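PDB 2JHP: VP4 CORE protein from Bluetongue virus, which caps viral RNA as a multifunctional enzyme of the inner core, carrying the successive steps of cap synthesis along one elongated chain. Local coordinates for residues Val565-Leu568 and Phe569-Phe572. Numbering follows the deposited sequence.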
loop_
_atom_site.group_PDB
_atom_site.type_symbol
_atom_site.label_atom_id
_atom_site.label_comp_id
_atom_site.label_asym_id
_atom_site.label_seq_id
_atom_site.Cartn_x
_atom_site.Cartn_y
_atom_site.Cartn_z
ATOM N N VAL A 565 -6.541 20.328 3.310
ATOM C CA VAL A 565 -5.239 20.029 3.911
ATOM C C VAL A 565 -4.132 20.572 3.024
ATOM O O VAL A 565 -3.860 20.023 1.963
ATOM C CB VAL A 565 -5.004 18.506 4.095
ATOM C CG1 VAL A 565 -3.636 18.258 4.718
ATOM C CG2 VAL A 565 -6.113 17.878 4.938
ATOM N N THR A 566 -3.507 21.660 3.452
ATOM C CA THR A 566 -2.314 22.174 2.769
ATOM C C THR A 566 -1.216 22.506 3.783
ATOM O O THR A 566 -1.456 22.448 4.990
ATOM C CB THR A 566 -2.641 23.390 1.878
ATOM O OG1 THR A 566 -1.557 23.626 0.971
ATOM C CG2 THR A 566 -2.905 24.650 2.728
ATOM N N ASP A 567 -0.022 22.852 3.293
ATOM C CA ASP A 567 1.156 23.050 4.156
ATOM C C ASP A 567 1.291 24.497 4.636
ATOM O O ASP A 567 1.637 25.393 3.864
ATOM C CB ASP A 567 2.442 22.545 3.473
ATOM C CG ASP A 567 3.638 22.475 4.434
ATOM O OD1 ASP A 567 3.516 21.847 5.503
ATOM O OD2 ASP A 567 4.713 23.032 4.122
ATOM N N LEU A 568 1.019 24.705 5.922
ATOM C CA LEU A 568 1.137 26.018 6.551
ATOM C C LEU A 568 2.531 26.619 6.435
ATOM O O LEU A 568 2.680 27.776 6.061
ATOM C CB LEU A 568 0.712 25.965 8.022
ATOM C CG LEU A 568 -0.796 25.954 8.300
ATOM C CD1 LEU A 568 -1.038 26.048 9.797
ATOM C CD2 LEU A 568 -1.510 27.095 7.579
ATOM N N PHE A 569 3.551 25.832 6.753
ATOM C CA PHE A 569 4.924 26.344 6.764
ATOM C C PHE A 569 5.328 26.881 5.398
ATOM O O PHE A 569 5.793 28.000 5.280
ATOM C CB PHE A 569 5.905 25.258 7.194
ATOM C CG PHE A 569 6.937 25.739 8.152
ATOM C CD1 PHE A 569 7.043 25.181 9.423
ATOM C CD2 PHE A 569 7.787 26.767 7.799
ATOM C CE1 PHE A 569 7.994 25.645 10.322
ATOM C CE2 PHE A 569 8.723 27.223 8.677
ATOM C CZ PHE A 569 8.840 26.665 9.945
ATOM N N TRP A 570 5.143 26.065 4.366
ATOM C CA TRP A 570 5.424 26.457 2.988
ATOM C C TRP A 570 4.522 27.624 2.550
ATOM O O TRP A 570 4.987 28.574 1.910
ATOM C CB TRP A 570 5.254 25.224 2.099
ATOM C CG TRP A 570 5.338 25.432 0.637
ATOM C CD1 TRP A 570 5.729 26.564 -0.020
ATOM C CD2 TRP A 570 5.073 24.451 -0.370
ATOM N NE1 TRP A 570 5.700 26.353 -1.381
ATOM C CE2 TRP A 570 5.299 25.062 -1.619
ATOM C CE3 TRP A 570 4.665 23.104 -0.335
ATOM C CZ2 TRP A 570 5.122 24.384 -2.826
ATOM C CZ3 TRP A 570 4.482 22.432 -1.537
ATOM C CH2 TRP A 570 4.721 23.072 -2.763
ATOM N N TRP A 571 3.247 27.550 2.922
ATOM C CA TRP A 571 2.277 28.603 2.613
ATOM C C TRP A 571 2.669 29.946 3.251
ATOM O O TRP A 571 2.754 30.952 2.557
ATOM C CB TRP A 571 0.864 28.175 3.019
ATOM C CG TRP A 571 -0.212 28.913 2.309
ATOM C CD1 TRP A 571 -0.684 28.667 1.054
ATOM C CD2 TRP A 571 -0.969 30.016 2.816
ATOM N NE1 TRP A 571 -1.689 29.551 0.743
ATOM C CE2 TRP A 571 -1.878 30.396 1.806
ATOM C CE3 TRP A 571 -0.957 30.735 4.026
ATOM C CZ2 TRP A 571 -2.767 31.461 1.964
ATOM C CZ3 TRP A 571 -1.845 31.787 4.184
ATOM C CH2 TRP A 571 -2.733 32.141 3.160
ATOM N N PHE A 572 2.941 29.953 4.556
ATOM C CA PHE A 572 3.443 31.157 5.220
ATOM C C PHE A 572 4.720 31.649 4.553
ATOM O O PHE A 572 4.973 32.861 4.489
ATOM C CB PHE A 572 3.698 30.925 6.716
ATOM C CG PHE A 572 2.445 30.778 7.546
ATOM C CD1 PHE A 572 1.318 31.556 7.293
ATOM C CD2 PHE A 572 2.404 29.878 8.607
ATOM C CE1 PHE A 572 0.169 31.422 8.069
ATOM C CE2 PHE A 572 1.260 29.742 9.387
ATOM C CZ PHE A 572 0.142 30.516 9.116
#
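An N-cap starts the helix 568-576, and Asp567 is the capping residue. Its OD2 accepts a hydrogen bond from Trp570 N at 3.1 Å. The N-H comes from above the carboxylate plane, 55° out of it. CG of Asp567 stands anti to its own backbone N (chi1 -169°), which brings OD2 to the N-H of Trp570 in the first turn. A tight approach of OD2 to Trp570 CB comes with this capping bond. Two main-chain bonds then begin the helix. Trp571 N donates to Asp567 O at 2.9 Å, and Phe572 N to Leu568 O at 2.7 Å, the latter nearly straight. One turn apart, Leu568 and Phe572 lie side by side and point the same way. Leu568 CB meets Phe572 CE2 at 4.1 Å, and Leu568 CD2 approaches CZ of the same ring. The cap is tied to its surroundings as well. Asp567 OD1 accepts from Ile467 N and is hydrogen-bonded to Ser461 OG, while OD2 forms a salt bridge with Arg466. This buried carboxylate is probably kept ionised by these partners. Leu568 packs on helix 453-460 and, with Phe572, on Leu555 of helix 551-561. Trp637 of helix 635-641 meets the rings of Phe569 and Phe572, and Trp570 turns to Phe476 of helix 470-480.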